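Ricin B-related lectin (Polyporus squamosus, PDB 5MUA) binds galactose through a beta-trefoil lectin domain and carries a calcium-dependent, papain-like protease domain, here occupied by the inhibitor E-64. Local coordinates at residues B[12-17]-B[143-148]; B[18-23]-B[41-46]; B[214-219]-B[234-239]; B[246-251]-B[266-271]. One frame throughout, in Å; residues are numbered along the deposited sequence. Where two conformers were deposited one is given.

Starting from the N terminus, strand 7-13 runs into contact 1, which closes a long loop by bringing 12-17 and 143-148 together within the lectin half. Contact 2 (18-23 with 41-46) closes a much shorter loop, wholly inside that span; it touches contact 1 directly, and both belong to the beta-trefoil. Contacts 3 and 4 follow in series in the papain-like half. Contact 3 sets helix 208-226 against strand 233-243, and contact 4 joins the next strand, 246-255, to the loop after strand 261-266. These two also touch, since strands 233-243 and 246-255 are antiparallel neighbours. No contacts cross along the chain.

Contact 1 of 4, residues B[12-17]-B[143-148]; sequences ASAYVA and NWTFQK
The end of strand 7-13 pairs antiparallel with the start of strand 144-152, Ala12 facing Thr145 as a hydrogen-bonded pair and Ser13 facing Trp144 as a non-hydrogen-bonded one. Ala12 N reaches Thr145 O at 2.9 Å, and Thr145 N returns to Ala12 O at 2.8 Å; both bonds lie in the plane of the accepting carbonyl. A third backbone bond, Ala14 N to Asn143 O (2.9 Å), approaches from above the carbonyl plane, where segment 12-17 has left the strand. Ala12 and Thr145 share a sheet face, where Ala12 CB meets Thr145 OG1 at 3.5 Å. Trp144 swings its six-membered ring alongside the opposite backbone: CE3 lies 3.5 Å from Ser13 N, and CZ3 packs on Ser13 CB at 3.8 Å. The indole NE1 is tied to Val117 O, which helps fix the ring's rotation. Ser13 OG stands anti to its own backbone N (chi1 179°), which puts it under the following turn to accept from Tyr15 N at 3.0 Å. A water links Ser13 OG to Asn143 O, sitting over the rim of one indole face. Ser13 thus forms an ST turn just where its strand stops, while the long-range pairing joins the first strand of the ricin-type beta-trefoil to the last, as expected for the ring closure of that fold.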
loop_
_atom_site.group_PDB
_atom_site.type_symbol
_atom_site.label_atom_id
_atom_site.label_comp_id
_atom_site.label_asym_id
_atom_site.label_seq_id
_atom_site.Cartn_x
_atom_site.Cartn_y
_atom_site.Cartn_z
ATOM N N ALA B 12 -23.560 18.701 15.916
ATOM C CA ALA B 12 -24.990 18.400 15.946
ATOM C C ALA B 12 -25.733 19.501 16.683
ATOM O O ALA B 12 -25.210 20.052 17.649
ATOM C CB ALA B 12 -25.262 17.081 16.691
ATOM N N SER B 13 -26.946 19.715 16.255
ATOM C CA SER B 13 -27.848 20.700 16.977
ATOM C C SER B 13 -28.242 20.156 18.328
ATOM O O SER B 13 -28.650 19.029 18.417
ATOM C CB SER B 13 -29.116 20.943 16.186
ATOM O OG SER B 13 -29.976 21.851 16.872
ATOM N N ALA B 14 -28.152 20.961 19.403
ATOM C CA ALA B 14 -28.741 20.529 20.676
ATOM C C ALA B 14 -30.190 20.972 20.745
ATOM O O ALA B 14 -30.823 20.672 21.743
ATOM C CB ALA B 14 -27.957 21.060 21.860
ATOM N N TYR B 15 -30.679 21.705 19.743
ATOM C CA TYR B 15 -32.040 22.231 19.724
ATOM C C TYR B 15 -33.054 21.230 19.254
ATOM O O TYR B 15 -34.141 21.158 19.776
ATOM C CB TYR B 15 -32.069 23.451 18.849
ATOM C CG TYR B 15 -33.405 24.122 18.661
ATOM C CD1 TYR B 15 -34.013 24.810 19.702
ATOM C CD2 TYR B 15 -34.018 24.147 17.424
ATOM C CE1 TYR B 15 -35.198 25.473 19.502
ATOM C CE2 TYR B 15 -35.228 24.814 17.215
ATOM C CZ TYR B 15 -35.790 25.500 18.284
ATOM O OH TYR B 15 -36.985 26.144 18.126
ATOM N N VAL B 16 -32.708 20.433 18.244
ATOM C CA VAL B 16 -33.571 19.339 17.773
ATOM C C VAL B 16 -32.741 18.076 17.606
ATOM O O VAL B 16 -31.571 18.160 17.297
ATOM C CB VAL B 16 -34.289 19.667 16.467
ATOM C CG1 VAL B 16 -35.294 20.791 16.711
ATOM C CG2 VAL B 16 -33.309 20.034 15.372
ATOM N N ALA B 17 -33.369 16.926 17.772
ATOM C CA ALA B 17 -32.656 15.672 17.727
ATOM C C ALA B 17 -32.295 15.224 16.305
ATOM O O ALA B 17 -32.884 15.641 15.295
ATOM C CB ALA B 17 -33.491 14.567 18.387
ATOM N N ASN B 143 -27.172 26.328 20.208
ATOM C CA ASN B 143 -26.369 25.424 21.015
ATOM C C ASN B 143 -26.124 24.193 20.140
ATOM O O ASN B 143 -27.049 23.679 19.474
ATOM C CB ASN B 143 -27.118 24.997 22.254
ATOM C CG ASN B 143 -27.299 26.136 23.242
ATOM O OD1 ASN B 143 -26.702 27.210 23.102
ATOM N ND2 ASN B 143 -28.111 25.887 24.263
ATOM N N TRP B 144 -24.907 23.719 20.228
ATOM C CA TRP B 144 -24.416 22.606 19.337
ATOM C C TRP B 144 -23.633 21.652 20.242
ATOM O O TRP B 144 -23.022 22.072 21.223
ATOM C CB TRP B 144 -23.485 23.194 18.247
ATOM C CG TRP B 144 -24.189 24.175 17.397
ATOM C CD1 TRP B 144 -24.244 25.510 17.619
ATOM C CD2 TRP B 144 -25.023 23.920 16.278
ATOM N NE1 TRP B 144 -25.069 26.114 16.687
ATOM C CE2 TRP B 144 -25.566 25.152 15.868
ATOM C CE3 TRP B 144 -25.423 22.755 15.596
ATOM C CZ2 TRP B 144 -26.431 25.255 14.802
ATOM C CZ3 TRP B 144 -26.260 22.857 14.554
ATOM C CH2 TRP B 144 -26.784 24.093 14.150
ATOM N N THR B 145 -23.606 20.389 19.862
ATOM C CA THR B 145 -22.713 19.413 20.448
ATOM C C THR B 145 -21.670 18.999 19.448
ATOM O O THR B 145 -21.889 19.118 18.292
ATOM C CB THR B 145 -23.449 18.198 21.002
ATOM O OG1 THR B 145 -24.107 17.504 19.975
ATOM C CG2 THR B 145 -24.497 18.652 22.023
ATOM N N PHE B 146 -20.506 18.648 19.952
ATOM C CA PHE B 146 -19.389 18.201 19.099
ATOM C C PHE B 146 -19.009 16.764 19.479
ATOM O O PHE B 146 -18.763 16.504 20.655
ATOM C CB PHE B 146 -18.209 19.093 19.406
ATOM C CG PHE B 146 -18.346 20.437 18.812
ATOM C CD1 PHE B 146 -19.060 21.434 19.486
ATOM C CD2 PHE B 146 -17.788 20.740 17.603
ATOM C CE1 PHE B 146 -19.131 22.708 18.951
ATOM C CE2 PHE B 146 -17.882 22.019 17.061
ATOM C CZ PHE B 146 -18.589 22.993 17.718
ATOM N N GLN B 147 -19.005 15.851 18.498
ATOM C CA GLN B 147 -18.536 14.509 18.741
ATOM C C GLN B 147 -17.200 14.354 18.033
ATOM O O GLN B 147 -17.163 14.502 16.848
ATOM C CB GLN B 147 -19.557 13.511 18.206
ATOM C CG GLN B 147 -18.971 12.117 18.319
ATOM C CD GLN B 147 -19.854 11.009 17.848
ATOM O OE1 GLN B 147 -21.025 11.185 17.577
ATOM N NE2 GLN B 147 -19.261 9.853 17.707
ATOM N N LYS B 148 -16.137 14.071 18.773
ATOM C CA LYS B 148 -14.790 13.964 18.192
ATOM C C LYS B 148 -14.690 12.652 17.469
ATOM O O LYS B 148 -15.084 11.631 17.990
ATOM C CB LYS B 148 -13.718 14.010 19.257
ATOM C CG LYS B 148 -12.329 14.207 18.641
ATOM C CD LYS B 148 -11.260 14.429 19.702
ATOM C CE LYS B 148 -11.065 13.172 20.578
ATOM N NZ LYS B 148 -9.990 13.420 21.577
HETATM O O HOH W 1 -28.841 24.221 17.432
#

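Contact 2 of 4, residues B[18-23]-B[41-46]; sequences NTRLAL and AVDPLN
Arg20 leaves strand 19-23 with its CB pointing toward the loop 41-46, and that CB rests on Ala12 of the adjoining strand. CG takes the crowded position between backbone N and carbonyl carbon (chi1 64°); from there the chain runs extended to NE. Arg20 NE donates to a water at 3.0 Å, and this water donates in turn to Val42 O. At the tip, NH2 reaches the same carbonyl directly: Val42 O lies 3.0 Å from Arg20 NH2, at the guanidinium edge, although the N-H approaches from above the carbonyl plane and the bond is bent (141°). Strand 19-23 forms a beta-hairpin with 35-39, as in the hairpins that cap the barrel of a beta-trefoil, and 41-46 leads from it to strand 49-53. NH2 also makes a salt bridge with Asp43 OD1 at 3.5 Å, by charge alone, since the oxygen lies well out of the guanidinium plane. That oxygen is bonded to Tyr10 OH and Asn47 ND2, and the Tyr10 ring makes a cation-pi contact with Arg20. Beyond Arg20, Leu23 N donates to Asn46 O (3.1 Å), which also accepts from Asn64 ND2, and Ala22 CA brings a CA-H to it at 3.2 Å.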
loop_
_atom_site.group_PDB
_atom_site.type_symbol
_atom_site.label_atom_id
_atom_site.label_comp_id
_atom_site.label_asym_id
_atom_site.label_seq_id
_atom_site.Cartn_x
_atom_site.Cartn_y
_atom_site.Cartn_z
ATOM N N ASN B 18 -31.325 14.319 16.266
ATOM C CA ASN B 18 -30.968 13.648 15.035
ATOM C C ASN B 18 -30.515 14.549 13.884
ATOM O O ASN B 18 -30.638 14.190 12.729
ATOM C CB ASN B 18 -32.122 12.786 14.588
ATOM C CG ASN B 18 -32.470 11.746 15.597
ATOM O OD1 ASN B 18 -33.546 11.763 16.192
ATOM N ND2 ASN B 18 -31.527 10.849 15.844
ATOM N N THR B 19 -29.956 15.702 14.236
ATOM C CA THR B 19 -29.695 16.736 13.256
ATOM C C THR B 19 -28.273 17.253 13.437
ATOM O O THR B 19 -27.882 17.650 14.533
ATOM C CB THR B 19 -30.713 17.909 13.472
ATOM O OG1 THR B 19 -32.034 17.373 13.332
ATOM C CG2 THR B 19 -30.582 18.978 12.461
ATOM N N ARG B 20 -27.512 17.204 12.363
ATOM C CA ARG B 20 -26.157 17.767 12.370
ATOM C C ARG B 20 -25.837 18.536 11.089
ATOM O O ARG B 20 -26.594 18.508 10.111
ATOM C CB ARG B 20 -25.150 16.685 12.704
ATOM C CG ARG B 20 -25.119 15.603 11.662
ATOM C CD ARG B 20 -24.420 14.402 12.249
ATOM N NE ARG B 20 -24.547 13.243 11.422
ATOM C CZ ARG B 20 -24.203 12.021 11.797
ATOM N NH1 ARG B 20 -23.766 11.779 12.998
ATOM N NH2 ARG B 20 -24.335 11.032 10.950
ATOM N N LEU B 21 -24.715 19.258 11.125
ATOM C CA LEU B 21 -24.367 20.133 10.072
ATOM C C LEU B 21 -23.669 19.386 8.956
ATOM O O LEU B 21 -22.858 18.498 9.192
ATOM C CB LEU B 21 -23.488 21.207 10.600
ATOM C CG LEU B 21 -24.191 22.175 11.572
ATOM C CD1 LEU B 21 -23.184 23.281 11.845
ATOM C CD2 LEU B 21 -25.481 22.777 10.985
ATOM N N ALA B 22 -23.967 19.783 7.746
ATOM C CA ALA B 22 -23.269 19.253 6.563
ATOM C C ALA B 22 -23.165 20.393 5.531
ATOM O O ALA B 22 -23.759 21.459 5.690
ATOM C CB ALA B 22 -24.025 18.045 5.999
ATOM N N LEU B 23 -22.369 20.189 4.487
ATOM C CA LEU B 23 -22.292 21.129 3.387
ATOM C C LEU B 23 -23.024 20.592 2.170
ATOM O O LEU B 23 -22.841 19.457 1.776
ATOM C CB LEU B 23 -20.857 21.459 3.076
ATOM C CG LEU B 23 -20.712 22.620 2.131
ATOM C CD1 LEU B 23 -20.972 23.959 2.847
ATOM C CD2 LEU B 23 -19.250 22.632 1.636
ATOM N N ALA B 41 -29.408 9.789 10.572
ATOM C CA ALA B 41 -29.674 8.418 10.078
ATOM C C ALA B 41 -28.766 8.096 8.912
ATOM O O ALA B 41 -28.663 6.952 8.585
ATOM C CB ALA B 41 -31.110 8.166 9.651
ATOM N N VAL B 42 -28.076 9.074 8.315
ATOM C CA VAL B 42 -27.156 8.754 7.204
ATOM C C VAL B 42 -25.822 9.414 7.523
ATOM O O VAL B 42 -25.743 10.228 8.456
ATOM C CB VAL B 42 -27.692 9.196 5.820
ATOM C CG1 VAL B 42 -28.903 8.321 5.411
ATOM C CG2 VAL B 42 -28.038 10.713 5.776
ATOM N N ASP B 43 -24.767 9.003 6.817
ATOM C CA ASP B 43 -23.409 9.421 7.220
ATOM C C ASP B 43 -22.598 9.957 6.063
ATOM O O ASP B 43 -21.451 9.486 5.859
ATOM C CB ASP B 43 -22.678 8.279 7.962
ATOM C CG ASP B 43 -21.510 8.755 8.772
ATOM O OD1 ASP B 43 -21.494 9.971 9.177
ATOM O OD2 ASP B 43 -20.610 7.912 9.033
ATOM N N PRO B 44 -23.155 10.894 5.288
ATOM C CA PRO B 44 -22.429 11.377 4.078
ATOM C C PRO B 44 -21.159 12.120 4.526
ATOM O O PRO B 44 -21.146 12.784 5.550
ATOM C CB PRO B 44 -23.425 12.327 3.403
ATOM C CG PRO B 44 -24.226 12.779 4.528
ATOM C CD PRO B 44 -24.393 11.668 5.487
ATOM N N LEU B 45 -20.088 11.961 3.765
ATOM C CA LEU B 45 -18.792 12.420 4.218
ATOM C C LEU B 45 -18.754 13.964 4.456
ATOM O O LEU B 45 -17.913 14.431 5.180
ATOM C CB LEU B 45 -17.709 12.024 3.200
ATOM C CG LEU B 45 -17.505 10.545 2.916
ATOM C CD1 LEU B 45 -16.418 10.315 1.864
ATOM C CD2 LEU B 45 -17.037 9.955 4.225
ATOM N N ASN B 46 -19.643 14.706 3.778
ATOM C CA ASN B 46 -19.769 16.138 3.946
ATOM C C ASN B 46 -20.406 16.577 5.269
ATOM O O ASN B 46 -20.642 17.788 5.460
ATOM C CB ASN B 46 -20.420 16.791 2.711
ATOM C CG ASN B 46 -21.801 16.266 2.453
ATOM O OD1 ASN B 46 -22.451 15.676 3.301
ATOM N ND2 ASN B 46 -22.244 16.444 1.230
HETATM O O HOH W 2 -25.447 13.319 8.558
#

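Contact 3 of 4, residues B[214-219]-B[234-239]; sequences VFKGAV and LLCGLM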
loop_
_atom_site.group_PDB
_atom_site.type_symbol
_atom_site.label_atom_id
_atom_site.label_comp_id
_atom_site.label_asym_id
_atom_site.label_seq_id
_atom_site.Cartn_x
_atom_site.Cartn_y
_atom_site.Cartn_z
ATOM N N VAL B 214 -1.661 -3.788 0.408
ATOM C CA VAL B 214 -2.470 -3.257 -0.641
ATOM C C VAL B 214 -3.731 -2.600 -0.008
ATOM O O VAL B 214 -4.111 -1.520 -0.448
ATOM C CB VAL B 214 -2.848 -4.301 -1.730
ATOM C CG1 VAL B 214 -3.901 -3.774 -2.691
ATOM C CG2 VAL B 214 -1.595 -4.677 -2.519
ATOM N N PHE B 215 -4.358 -3.270 0.957
ATOM C CA PHE B 215 -5.545 -2.663 1.597
ATOM C C PHE B 215 -5.193 -1.310 2.232
ATOM O O PHE B 215 -5.966 -0.326 2.039
ATOM C CB PHE B 215 -6.263 -3.599 2.574
ATOM C CG PHE B 215 -7.523 -3.002 3.132
ATOM C CD1 PHE B 215 -8.511 -2.589 2.261
ATOM C CD2 PHE B 215 -7.678 -2.815 4.497
ATOM C CE1 PHE B 215 -9.679 -1.989 2.741
ATOM C CE2 PHE B 215 -8.813 -2.191 4.981
ATOM C CZ PHE B 215 -9.820 -1.852 4.092
ATOM N N LYS B 216 -4.064 -1.263 2.929
ATOM C CA LYS B 216 -3.588 -0.030 3.506
ATOM C C LYS B 216 -3.456 1.086 2.499
ATOM O O LYS B 216 -3.852 2.280 2.747
ATOM C CB LYS B 216 -2.376 -0.220 4.397
ATOM C CG LYS B 216 -1.861 1.061 5.005
ATOM C CD LYS B 216 -0.847 0.865 6.112
ATOM C CE LYS B 216 -0.248 2.227 6.481
ATOM N NZ LYS B 216 -1.274 3.196 6.959
ATOM N N GLY B 217 -2.898 0.731 1.354
ATOM C CA GLY B 217 -2.874 1.697 0.243
ATOM C C GLY B 217 -4.215 2.075 -0.338
ATOM O O GLY B 217 -4.459 3.282 -0.738
ATOM N N ALA B 218 -5.123 1.104 -0.394
ATOM C CA ALA B 218 -6.504 1.388 -0.832
ATOM C C ALA B 218 -7.181 2.461 0.039
ATOM O O ALA B 218 -7.880 3.311 -0.465
ATOM C CB ALA B 218 -7.351 0.113 -0.869
ATOM N N VAL B 219 -6.944 2.383 1.347
ATOM C CA VAL B 219 -7.565 3.324 2.305
ATOM C C VAL B 219 -6.927 4.670 2.026
ATOM O O VAL B 219 -7.666 5.659 1.916
ATOM C CB VAL B 219 -7.376 2.905 3.756
ATOM C CG1 VAL B 219 -7.944 3.979 4.680
ATOM C CG2 VAL B 219 -8.149 1.613 3.966
ATOM N N LEU B 234 -6.176 9.188 7.250
ATOM C CA LEU B 234 -7.096 8.132 7.652
ATOM C C LEU B 234 -6.350 7.039 8.385
ATOM O O LEU B 234 -5.321 6.526 7.880
ATOM C CB LEU B 234 -7.799 7.546 6.412
ATOM C CG LEU B 234 -8.594 8.483 5.482
ATOM C CD1 LEU B 234 -9.335 7.687 4.449
ATOM C CD2 LEU B 234 -9.546 9.440 6.184
ATOM N N LEU B 235 -6.832 6.648 9.561
ATOM C CA LEU B 235 -6.203 5.564 10.317
ATOM C C LEU B 235 -6.431 4.226 9.666
ATOM O O LEU B 235 -7.544 3.812 9.517
ATOM C CB LEU B 235 -6.716 5.486 11.767
ATOM C CG LEU B 235 -6.034 4.393 12.629
ATOM C CD1 LEU B 235 -4.512 4.522 12.689
ATOM C CD2 LEU B 235 -6.639 4.356 13.997
ATOM N N CYS B 236 -5.337 3.586 9.222
ATOM C CA CYS B 236 -5.444 2.216 8.751
ATOM C C CYS B 236 -4.114 1.573 9.112
ATOM O O CYS B 236 -3.127 1.799 8.463
ATOM C CB CYS B 236 -5.666 2.141 7.238
ATOM S SG CYS B 236 -5.795 0.428 6.652
ATOM N N GLY B 237 -4.117 0.788 10.146
ATOM C CA GLY B 237 -2.897 0.111 10.603
ATOM C C GLY B 237 -2.524 -1.124 9.802
ATOM O O GLY B 237 -3.400 -1.822 9.254
ATOM N N LEU B 238 -1.230 -1.340 9.747
ATOM C CA LEU B 238 -0.604 -2.595 9.269
ATOM C C LEU B 238 0.060 -3.260 10.468
ATOM O O LEU B 238 0.717 -2.557 11.275
ATOM C CB LEU B 238 0.423 -2.322 8.184
ATOM C CG LEU B 238 1.242 -3.509 7.654
ATOM C CD1 LEU B 238 0.301 -4.532 7.029
ATOM C CD2 LEU B 238 2.158 -3.013 6.578
ATOM N N MET B 239 -0.140 -4.585 10.624
ATOM C CA MET B 239 0.545 -5.332 11.660
ATOM C C MET B 239 1.097 -6.640 11.035
ATOM O O MET B 239 0.500 -7.193 10.168
ATOM C CB MET B 239 -0.428 -5.709 12.817
ATOM C CG MET B 239 -0.168 -4.925 14.045
ATOM S SD MET B 239 -1.463 -5.406 15.190
ATOM C CE MET B 239 -1.224 -3.949 16.193
#
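Cys236 O is held by one hydrogen bond across the contact, from Lys216 NZ at 2.8 Å. The amine comes in within the carbonyl plane at a C=O...N angle of 160°, so it is well aligned with the acceptor. Lys216 leaves the helix with CG anti to the backbone N and stays extended to CE, where it bends at chi4 (60°) to turn NZ back on the carbonyl. This lays the aliphatic stem over the strand: Lys216 CD is 3.4 Å from Cys236 O, and the lysine side chain crosses that of Leu238 at about a right angle, Lys216 CD to Leu238 CB 4.0 Å. The Cys236 side chain points toward the helix, SG anti to its backbone N. SG lies between the two residues one turn apart, 3.9 Å from Lys216 CA and 3.8 Å from Val219 CG2. It also makes an oblique sulfur-aromatic contact with Phe215, 5.0 Å from the ring centroid. Val219 CG2 lies over one face of that ring near its rim, so valine, sulfur and phenylalanine form one apolar cluster. Val219 CG1 carries the packing onward to Leu234 CD1 at 4.0 Å. Helix 208-226, which begins at Cys208 of the E-64 pocket, probably corresponds to the central helix of papain-like proteases and here lies against strand 233-243. Phe215 stacks on Phe265 and meets Trp191 of helix 184-194 edge-to-face, while Lys216 packs on Thr213 of the second subunit, bringing the dimer interface close to this helix-sheet junction.

Contact 4 of 4, residues B[246-251]-B[266-271]; sequences GAHAYN and EPQNGT. With E64 (N-[N-[1-hydroxycarboxyethyl-carbonyl]leucylamino-butyl]-guanidine), chain K.
The E-64 pocket of the papain-like domain includes His248, whose imidazole bridges the inhibitor and Glu266. CG is anti to the backbone N (chi1 -169°), and both partners lie at the ring edge, near its plane. His248 NE2 donates to Glu266 OE2 at 2.6 Å, nearly straight and on the syn lone pair, although ring and carboxylate planes stand 56° apart. On the other side ND1 donates to O2 of the E-64 carboxylate at 2.9 Å, an arrangement consistent with a positively charged imidazolium between two acids. Glu266 is itself positioned: its chain bends at chi2 (53°), and OE1 accepts from Gln268 N at 3.0 Å through the anti lone pair. A water donates to OE1 at 2.7 Å, donates to Ala249 O and accepts from Gln268 NE2. Farther along the strand Asn251 OD1 lies against the proline ring, 3.2 Å from Pro267 CG, and is buried with no polar partner in the model. Its ND2 is satisfied by Gly237 O and Ala212 O. Strand 246-255 pairs antiparallel with both 233-243 and 261-266, with Pro267 and Gln268 packing on Phe211 and His248 on Cys208, both in helix 208-226.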
loop_
_atom_site.group_PDB
_atom_site.type_symbol
_atom_site.label_atom_id
_atom_site.label_comp_id
_atom_site.label_asym_id
_atom_site.label_seq_id
_atom_site.Cartn_x
_atom_site.Cartn_y
_atom_site.Cartn_z
ATOM N N GLY B 246 2.389 -20.010 13.321
ATOM C CA GLY B 246 2.921 -19.314 12.133
ATOM C C GLY B 246 2.681 -17.793 12.269
ATOM O O GLY B 246 2.222 -17.296 13.318
ATOM N N ALA B 247 2.975 -17.075 11.207
ATOM C CA ALA B 247 2.984 -15.623 11.211
ATOM C C ALA B 247 2.039 -15.075 10.184
ATOM O O ALA B 247 1.828 -15.701 9.122
ATOM C CB ALA B 247 4.380 -15.100 11.008
ATOM N N HIS B 248 1.499 -13.854 10.441
ATOM C CA HIS B 248 0.416 -13.357 9.564
ATOM C C HIS B 248 0.444 -11.865 9.580
ATOM O O HIS B 248 0.785 -11.286 10.607
ATOM C CB HIS B 248 -0.970 -13.854 10.115
ATOM C CG HIS B 248 -2.149 -13.648 9.207
ATOM N ND1 HIS B 248 -2.319 -14.268 7.986
ATOM C CD2 HIS B 248 -3.259 -12.923 9.387
ATOM C CE1 HIS B 248 -3.453 -13.900 7.440
ATOM N NE2 HIS B 248 -4.039 -13.064 8.272
ATOM N N ALA B 249 0.048 -11.293 8.435
ATOM C CA ALA B 249 -0.119 -9.873 8.239
ATOM C C ALA B 249 -1.569 -9.524 8.149
ATOM O O ALA B 249 -2.329 -10.214 7.503
ATOM C CB ALA B 249 0.597 -9.359 6.973
ATOM N N TYR B 250 -1.940 -8.396 8.774
ATOM C CA TYR B 250 -3.364 -8.020 8.886
ATOM C C TYR B 250 -3.411 -6.547 9.204
ATOM O O TYR B 250 -2.349 -5.863 9.345
ATOM C CB TYR B 250 -4.117 -8.849 10.001
ATOM C CG TYR B 250 -3.321 -9.012 11.269
ATOM C CD1 TYR B 250 -2.262 -9.936 11.345
ATOM C CD2 TYR B 250 -3.557 -8.232 12.383
ATOM C CE1 TYR B 250 -1.469 -10.059 12.484
ATOM C CE2 TYR B 250 -2.770 -8.337 13.544
ATOM C CZ TYR B 250 -1.742 -9.262 13.613
ATOM O OH TYR B 250 -0.974 -9.367 14.742
ATOM N N ASN B 251 -4.613 -6.026 9.208
ATOM C CA ASN B 251 -4.797 -4.592 9.432
ATOM C C ASN B 251 -5.481 -4.340 10.797
ATOM O O ASN B 251 -5.968 -5.252 11.454
ATOM C CB ASN B 251 -5.623 -3.993 8.301
ATOM C CG ASN B 251 -4.937 -4.126 6.939
ATOM O OD1 ASN B 251 -5.331 -4.925 6.095
ATOM N ND2 ASN B 251 -3.918 -3.333 6.740
ATOM N N GLU B 266 -9.133 -8.487 8.688
ATOM C CA GLU B 266 -8.530 -9.461 7.783
ATOM C C GLU B 266 -8.766 -9.027 6.337
ATOM O O GLU B 266 -9.867 -9.195 5.819
ATOM C CB GLU B 266 -9.091 -10.857 8.041
ATOM C CG GLU B 266 -8.664 -11.893 7.018
ATOM C CD GLU B 266 -7.149 -11.866 6.904
ATOM O OE1 GLU B 266 -6.679 -11.448 5.876
ATOM O OE2 GLU B 266 -6.511 -12.262 7.873
ATOM N N PRO B 267 -7.732 -8.493 5.624
ATOM C CA PRO B 267 -7.993 -7.947 4.307
ATOM C C PRO B 267 -8.215 -9.017 3.190
ATOM O O PRO B 267 -8.617 -8.651 2.108
ATOM C CB PRO B 267 -6.698 -7.137 4.001
ATOM C CG PRO B 267 -5.665 -7.839 4.778
ATOM C CD PRO B 267 -6.368 -8.158 6.079
ATOM N N GLN B 268 -8.011 -10.295 3.479
ATOM C CA GLN B 268 -8.395 -11.350 2.544
ATOM C C GLN B 268 -9.883 -11.569 2.478
ATOM O O GLN B 268 -10.341 -11.917 1.393
ATOM C CB GLN B 268 -7.803 -12.692 2.902
ATOM C CG GLN B 268 -6.308 -12.646 2.722
ATOM C CD GLN B 268 -5.695 -13.965 3.022
ATOM O OE1 GLN B 268 -6.178 -15.017 2.567
ATOM N NE2 GLN B 268 -4.643 -13.936 3.766
ATOM N N ASN B 269 -10.647 -11.244 3.547
ATOM C CA ASN B 269 -12.084 -11.589 3.508
ATOM C C ASN B 269 -12.979 -10.580 4.192
ATOM O O ASN B 269 -14.152 -10.848 4.388
ATOM C CB ASN B 269 -12.331 -12.957 4.104
ATOM C CG ASN B 269 -11.942 -13.060 5.585
ATOM O OD1 ASN B 269 -11.857 -12.097 6.307
ATOM N ND2 ASN B 269 -11.625 -14.252 6.008
ATOM N N GLY B 270 -12.434 -9.438 4.583
ATOM C CA GLY B 270 -13.272 -8.336 5.069
ATOM C C GLY B 270 -13.854 -8.507 6.484
ATOM O O GLY B 270 -14.791 -7.796 6.814
ATOM N N THR B 271 -13.331 -9.429 7.284
ATOM C CA THR B 271 -13.822 -9.709 8.618
ATOM C C THR B 271 -13.024 -9.006 9.671
ATOM O O THR B 271 -11.882 -8.616 9.440
ATOM C CB THR B 271 -13.895 -11.198 8.923
ATOM O OG1 THR B 271 -12.583 -11.751 8.825
ATOM C CG2 THR B 271 -14.869 -11.963 7.957
HETATM C C1 E64 K . -0.365 -15.506 5.076
HETATM O O1 E64 K . -0.578 -15.526 3.867
HETATM O O2 E64 K . -1.184 -15.939 5.950
HETATM C C2 E64 K . 0.856 -14.839 5.568
HETATM C C3 E64 K . 2.053 -15.261 4.714
HETATM O O3 E64 K . 2.160 -16.600 5.169
HETATM C C4 E64 K . 3.291 -14.508 5.036
HETATM O O4 E64 K . 3.660 -13.603 4.362
HETATM N N1 E64 K . 3.908 -14.802 6.135
HETATM C C6 E64 K . 5.128 -14.167 6.611
HETATM C C7 E64 K . 5.067 -13.180 7.761
HETATM C C8 E64 K . 4.021 -12.086 7.599
HETATM C C9 E64 K . 4.486 -11.064 6.560
HETATM C C10 E64 K . 3.845 -11.454 8.913
HETATM C C11 E64 K . 6.364 -15.038 6.624
HETATM O O5 E64 K . 6.515 -15.732 7.617
HETATM N N2 E64 K . 7.222 -15.054 5.633
HETATM C C12 E64 K . 8.541 -15.717 5.684
HETATM C C13 E64 K . 9.645 -14.680 5.516
HETATM C C14 E64 K . 11.079 -15.254 5.383
HETATM C C15 E64 K . 11.982 -14.684 6.475
HETATM N N3 E64 K . 13.380 -14.908 6.091
HETATM C C16 E64 K . 14.443 -14.426 6.712
HETATM N N4 E64 K . 14.325 -13.792 7.895
HETATM N N5 E64 K . 15.666 -14.537 6.097
HETATM O O HOH W 3 -4.028 -11.323 5.325
#